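Local structure of membrane-bound protease PH1510 (6M4B) at residues S102-P108 against F150-S156; R142-I146 against Y165-E169. The protein is a membrane-bound serine protease, modelled here as its N-terminal protease domain, that cuts preferentially near hydrophobic or aromatic residues and can degrade a stomatin homolog in vitro. The protein carries 1 engineered substitution. All coordinates share one frame; numbering follows the deposited sequence.

Contact 1: S102-P108 against F150-S156; sequences SIGACRP and FITKDLS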
loop_
_atom_site.group_PDB
_atom_site.type_symbol
_atom_site.label_atom_id
_atom_site.label_comp_id
_atom_site.label_asym_id
_atom_site.label_seq_id
_atom_site.Cartn_x
_atom_site.Cartn_y
_atom_site.Cartn_z
ATOM N N SER A 102 -23.284 1.713 8.639
ATOM C CA SER A 102 -22.892 0.367 8.271
ATOM C C SER A 102 -21.439 0.353 7.757
ATOM O O SER A 102 -20.990 1.280 7.081
ATOM C CB SER A 102 -23.839 -0.108 7.162
ATOM O OG SER A 102 -23.610 -1.455 6.900
ATOM N N ILE A 103 -20.714 -0.715 8.036
ATOM C CA ILE A 103 -19.359 -0.874 7.440
ATOM C C ILE A 103 -19.195 -2.304 6.916
ATOM O O ILE A 103 -19.741 -3.239 7.481
ATOM C CB ILE A 103 -18.250 -0.477 8.452
ATOM C CG1 ILE A 103 -16.870 -0.498 7.803
ATOM C CG2 ILE A 103 -18.270 -1.381 9.670
ATOM C CD1 ILE A 103 -15.838 0.246 8.611
ATOM N N GLY A 104 -18.438 -2.472 5.846
ATOM C CA GLY A 104 -18.185 -3.818 5.323
ATOM C C GLY A 104 -18.857 -4.093 3.989
ATOM O O GLY A 104 -19.040 -3.171 3.160
ATOM N N ALA A 105 -19.176 -5.365 3.774
ATOM C CA ALA A 105 -19.693 -5.858 2.487
ATOM C C ALA A 105 -18.732 -5.566 1.380
ATOM O O ALA A 105 -18.973 -4.666 0.532
ATOM C CB ALA A 105 -21.098 -5.256 2.186
ATOM N N CYS A 106 -17.619 -6.291 1.355
ATOM C CA CYS A 106 -16.567 -6.023 0.320
ATOM C C CYS A 106 -16.283 -7.203 -0.634
ATOM O O CYS A 106 -15.156 -7.284 -1.190
ATOM C CB CYS A 106 -15.242 -5.662 1.048
ATOM S SG CYS A 106 -15.458 -4.463 2.349
ATOM N N ARG A 107 -17.230 -8.123 -0.786
ATOM C CA ARG A 107 -17.055 -9.207 -1.747
ATOM C C ARG A 107 -16.723 -8.565 -3.083
ATOM O O ARG A 107 -17.519 -7.770 -3.576
ATOM C CB ARG A 107 -18.280 -10.100 -1.896
ATOM C CG ARG A 107 -17.880 -11.402 -2.606
ATOM C CD ARG A 107 -19.074 -12.301 -2.895
ATOM N NE ARG A 107 -19.866 -12.696 -1.719
ATOM C CZ ARG A 107 -19.456 -13.527 -0.759
ATOM N NH1 ARG A 107 -18.227 -14.038 -0.774
ATOM N NH2 ARG A 107 -20.270 -13.835 0.252
ATOM N N PRO A 108 -15.511 -8.834 -3.628
ATOM C CA PRO A 108 -15.146 -8.175 -4.897
ATOM C C PRO A 108 -15.918 -8.820 -6.047
ATOM O O PRO A 108 -15.890 -10.057 -6.216
ATOM C CB PRO A 108 -13.620 -8.378 -5.010
ATOM C CG PRO A 108 -13.308 -9.501 -4.093
ATOM C CD PRO A 108 -14.453 -9.743 -3.154
ATOM N N PHE A 150 -15.349 -9.467 5.773
ATOM C CA PHE A 150 -16.043 -8.513 4.939
ATOM C C PHE A 150 -16.044 -8.975 3.473
ATOM O O PHE A 150 -16.906 -8.560 2.699
ATOM C CB PHE A 150 -15.404 -7.102 4.961
ATOM C CG PHE A 150 -15.448 -6.374 6.287
ATOM C CD1 PHE A 150 -16.442 -6.611 7.232
ATOM C CD2 PHE A 150 -14.443 -5.430 6.592
ATOM C CE1 PHE A 150 -16.477 -5.921 8.429
ATOM C CE2 PHE A 150 -14.472 -4.722 7.791
ATOM C CZ PHE A 150 -15.508 -4.949 8.704
ATOM N N ILE A 151 -15.001 -9.688 3.075
ATOM C CA ILE A 151 -14.865 -10.180 1.726
ATOM C C ILE A 151 -15.487 -11.579 1.643
ATOM O O ILE A 151 -16.368 -11.799 0.827
ATOM C CB ILE A 151 -13.372 -10.223 1.264
ATOM C CG1 ILE A 151 -12.852 -8.822 1.018
ATOM C CG2 ILE A 151 -13.181 -11.060 -0.004
ATOM C CD1 ILE A 151 -11.385 -8.749 0.669
ATOM N N THR A 152 -15.011 -12.516 2.465
ATOM C CA THR A 152 -15.348 -13.925 2.248
ATOM C C THR A 152 -16.827 -14.238 2.549
ATOM O O THR A 152 -17.376 -15.156 1.982
ATOM C CB THR A 152 -14.501 -14.847 3.101
ATOM O OG1 THR A 152 -14.684 -14.498 4.484
ATOM C CG2 THR A 152 -13.011 -14.773 2.673
ATOM N N LYS A 153 -17.441 -13.478 3.457
ATOM C CA LYS A 153 -18.842 -13.625 3.835
ATOM C C LYS A 153 -19.669 -12.435 3.396
ATOM O O LYS A 153 -20.864 -12.418 3.578
ATOM C CB LYS A 153 -18.914 -13.832 5.348
ATOM C CG LYS A 153 -18.409 -15.203 5.695
ATOM C CD LYS A 153 -18.294 -15.589 7.156
ATOM C CE LYS A 153 -17.377 -16.812 7.267
ATOM N NZ LYS A 153 -17.749 -17.801 8.331
ATOM N N ASP A 154 -19.057 -11.438 2.781
ATOM C CA ASP A 154 -19.749 -10.172 2.513
ATOM C C ASP A 154 -20.323 -9.544 3.814
ATOM O O ASP A 154 -21.325 -8.838 3.801
ATOM C CB ASP A 154 -20.841 -10.377 1.434
ATOM C CG ASP A 154 -21.072 -9.141 0.617
ATOM O OD1 ASP A 154 -20.104 -8.388 0.385
ATOM O OD2 ASP A 154 -22.226 -8.883 0.189
ATOM N N LEU A 155 -19.654 -9.823 4.928
ATOM C CA LEU A 155 -20.057 -9.342 6.227
ATOM C C LEU A 155 -20.140 -7.804 6.245
ATOM O O LEU A 155 -19.301 -7.104 5.695
ATOM C CB LEU A 155 -19.095 -9.834 7.278
ATOM C CG LEU A 155 -19.440 -9.504 8.733
ATOM C CD1 LEU A 155 -20.710 -10.197 9.183
ATOM C CD2 LEU A 155 -18.270 -9.848 9.671
ATOM N N SER A 156 -21.209 -7.345 6.872
ATOM C CA SER A 156 -21.544 -5.954 7.116
ATOM C C SER A 156 -21.803 -5.851 8.616
ATOM O O SER A 156 -22.424 -6.744 9.185
ATOM C CB SER A 156 -22.852 -5.621 6.437
ATOM O OG SER A 156 -22.775 -4.336 5.923
#
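Gly104 and Ser156 form an antiparallel, non-hydrogen-bonded pair with CA atoms 4.4 Å apart, joining strand 102-104 to strand 156-157 in the small mixed sheet beside the active site of this ClpP/crotonase-clan domain. Past Gly104 the chain leaves the strand and runs along the end of helix 144-152. Ala105 N donates to Leu155 O at 2.6 Å and Cys106 N to Phe150 O at 2.7 Å, each donor standing above the carbonyl plane. Ala105 to Pro108 belong to the substrate-binding site, so these bonds fix the backbone of that site on the helix end; the Cys106 side chain also lies about 5 Å from that of Ala83, the engineered replacement of the nucleophile.

Against Gly104, the Phe150 ring turns one face to the glycine CA, which makes a CH-pi contact 4.0 Å from the ring centroid, offset toward the rim. Cys106 SG sits against Phe150 CB and obliquely to the ring, while Ile151 divides its branches: CG1 touches Cys106 O and CB, and CG2 touches Pro108 CD.

Asp154, at positive phi just after the helix, swings its carboxylate across to Arg107 N, which meets OD1 on the anti side at 3.1 Å. The Arg107 side chain starts with CG anti to the backbone N (chi1 -164°) and bends at chi3, bringing the guanidinium over the helix end. There Ile151 O lies over one face, and NH1 donates to Thr152 O at 3.1 Å, approaching that carbonyl from well above its plane.

Contact 2: R142-I146 against Y165-E169; sequences RNATI and YGVIE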
loop_
_atom_site.group_PDB
_atom_site.type_symbol
_atom_site.label_atom_id
_atom_site.label_comp_id
_atom_site.label_asym_id
_atom_site.label_seq_id
_atom_site.Cartn_x
_atom_site.Cartn_y
_atom_site.Cartn_z
ATOM N N ARG A 142 -6.327 -3.504 14.087
ATOM C CA ARG A 142 -7.721 -3.798 14.019
ATOM C C ARG A 142 -7.938 -5.279 13.658
ATOM O O ARG A 142 -7.035 -5.968 13.249
ATOM C CB ARG A 142 -8.385 -2.858 12.988
ATOM C CG ARG A 142 -8.418 -1.392 13.453
ATOM C CD ARG A 142 -8.875 -0.476 12.340
ATOM N NE ARG A 142 -8.821 0.891 12.775
ATOM C CZ ARG A 142 -8.239 1.918 12.154
ATOM N NH1 ARG A 142 -7.593 1.797 11.002
ATOM N NH2 ARG A 142 -8.327 3.114 12.711
ATOM N N ASN A 143 -9.157 -5.754 13.788
ATOM C CA ASN A 143 -9.433 -7.197 13.641
ATOM C C ASN A 143 -9.332 -7.721 12.153
ATOM O O ASN A 143 -10.158 -7.436 11.335
ATOM C CB ASN A 143 -10.815 -7.469 14.253
ATOM C CG ASN A 143 -11.095 -8.941 14.407
ATOM O OD1 ASN A 143 -10.691 -9.725 13.560
ATOM N ND2 ASN A 143 -11.916 -9.300 15.387
ATOM N N ALA A 144 -8.264 -8.419 11.847
ATOM C CA ALA A 144 -8.000 -8.912 10.491
ATOM C C ALA A 144 -8.867 -10.129 10.092
ATOM O O ALA A 144 -9.182 -10.283 8.923
ATOM C CB ALA A 144 -6.529 -9.274 10.370
ATOM N N THR A 145 -9.317 -10.924 11.070
ATOM C CA THR A 145 -10.270 -11.989 10.833
ATOM C C THR A 145 -11.587 -11.409 10.334
ATOM O O THR A 145 -12.099 -11.820 9.277
ATOM C CB THR A 145 -10.498 -12.781 12.126
ATOM O OG1 THR A 145 -9.279 -13.383 12.512
ATOM C CG2 THR A 145 -11.574 -13.858 11.983
ATOM N N ILE A 146 -12.109 -10.410 11.053
ATOM C CA ILE A 146 -13.339 -9.727 10.632
ATOM C C ILE A 146 -13.138 -9.036 9.315
ATOM O O ILE A 146 -14.016 -9.115 8.453
ATOM C CB ILE A 146 -13.840 -8.681 11.668
ATOM C CG1 ILE A 146 -14.370 -9.411 12.907
ATOM C CG2 ILE A 146 -14.935 -7.784 11.085
ATOM C CD1 ILE A 146 -15.628 -10.234 12.690
ATOM N N TYR A 165 -16.193 -5.880 18.030
ATOM C CA TYR A 165 -15.217 -6.795 17.417
ATOM C C TYR A 165 -13.850 -6.150 17.063
ATOM O O TYR A 165 -13.054 -6.815 16.433
ATOM C CB TYR A 165 -15.818 -7.524 16.200
ATOM C CG TYR A 165 -16.984 -8.494 16.447
ATOM C CD1 TYR A 165 -16.804 -9.696 17.134
ATOM C CD2 TYR A 165 -18.254 -8.239 15.922
ATOM C CE1 TYR A 165 -17.871 -10.566 17.326
ATOM C CE2 TYR A 165 -19.326 -9.096 16.120
ATOM C CZ TYR A 165 -19.124 -10.262 16.818
ATOM O OH TYR A 165 -20.160 -11.143 17.017
ATOM N N GLY A 166 -13.552 -4.908 17.489
ATOM C CA GLY A 166 -12.210 -4.329 17.342
ATOM C C GLY A 166 -11.867 -3.885 15.917
ATOM O O GLY A 166 -10.693 -3.949 15.510
ATOM N N VAL A 167 -12.890 -3.465 15.165
ATOM C CA VAL A 167 -12.765 -2.917 13.819
ATOM C C VAL A 167 -12.714 -1.383 13.787
ATOM O O VAL A 167 -12.048 -0.808 12.939
ATOM C CB VAL A 167 -13.981 -3.324 12.977
ATOM C CG1 VAL A 167 -13.933 -2.751 11.586
ATOM C CG2 VAL A 167 -14.037 -4.827 12.926
ATOM N N ILE A 168 -13.455 -0.729 14.673
ATOM C CA ILE A 168 -13.446 0.741 14.764
ATOM C C ILE A 168 -13.117 1.147 16.204
ATOM O O ILE A 168 -13.072 0.320 17.099
ATOM C CB ILE A 168 -14.800 1.340 14.354
ATOM C CG1 ILE A 168 -15.905 0.944 15.344
ATOM C CG2 ILE A 168 -15.187 0.881 12.951
ATOM C CD1 ILE A 168 -17.219 1.640 15.097
ATOM N N GLU A 169 -12.907 2.435 16.407
ATOM C CA GLU A 169 -12.494 2.947 17.694
ATOM C C GLU A 169 -13.605 3.748 18.413
ATOM O O GLU A 169 -13.625 3.749 19.615
ATOM C CB GLU A 169 -11.197 3.765 17.586
ATOM C CG GLU A 169 -9.957 2.972 17.188
ATOM C CD GLU A 169 -9.952 2.619 15.702
ATOM O OE1 GLU A 169 -9.880 1.413 15.359
ATOM O OE2 GLU A 169 -10.026 3.549 14.879
#
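Arg142 and Glu169 carry the charged part of this contact. The arginine chain, extended from CG to NE, crosses the glutamate at about a right angle and grips its carboxylate side-on: NE donates to OE1 and NH2 to OE2, both at 2.8 Å and both nearly straight. The two acceptors lie close to the guanidinium plane. OE1 is met on its syn side, and with the two planes 34° apart NH2 comes to OE2 from above the carboxylate plane. The bend of Glu169 at chi2 (75°) brings its carboxylate back to the arginine. The salt bridge is tied further into the fold, since Arg142 NH1 also donates to Ser92 O and Glu169 OE2 accepts from Ile95 N of strand 94-97.

Asn143 supplies the neutral hydrogen bonds. Its backbone N donates to Gly166 O at 2.9 Å, and its side-chain ND2 reaches Tyr165 O, also at 2.9 Å, with the nitrogen in the carbonyl plane. The other end of the same amide is used as well: OD1 takes the N-H of Ile146 at 3.0 Å in an almost linear bond. With both ends engaged, the amide has its flip and rotation fixed.

Ile146 makes the main apolar contacts. Its CG2 meets Val167 CG2 at 3.6 Å, and on the other branch CG1 rests more loosely near Tyr165 CB; the tyrosine ring itself leads away and is poorly ordered.

The N-terminal end of helix 144-152 thus meets the turn that ends helix 159-164: Asn143 is the N-cap of the first, and Gly166, at positive phi, is the C' residue of the Schellman motif that closes the second.

Overall arrangement
The two contacts hold helix 144-152 at its two ends: contact 2 at the start, against the turn leading to strand 170-171, and contact 1 at the finish, against strand 102-104 and the substrate-binding loop. Both are partly buried: in contact 1 Phe150, Ile151 and Cys106 are buried while Ser156 and Lys153 are exposed; in contact 2 Arg142 is buried with Ile146 and Val167, and Tyr165 is exposed. They meet where Phe150 CZ packs on Val167 CG1 and Leu155 CD2 on Ile146 CD1. Contact 1 combines backbone hydrogen bonds, supplemented by Asp154 and Arg107, with a CH-pi contact of Gly104 on Phe150; contact 2 uses a salt bridge and an asparagine cap, linking the helix start to the parallel sheet's edge.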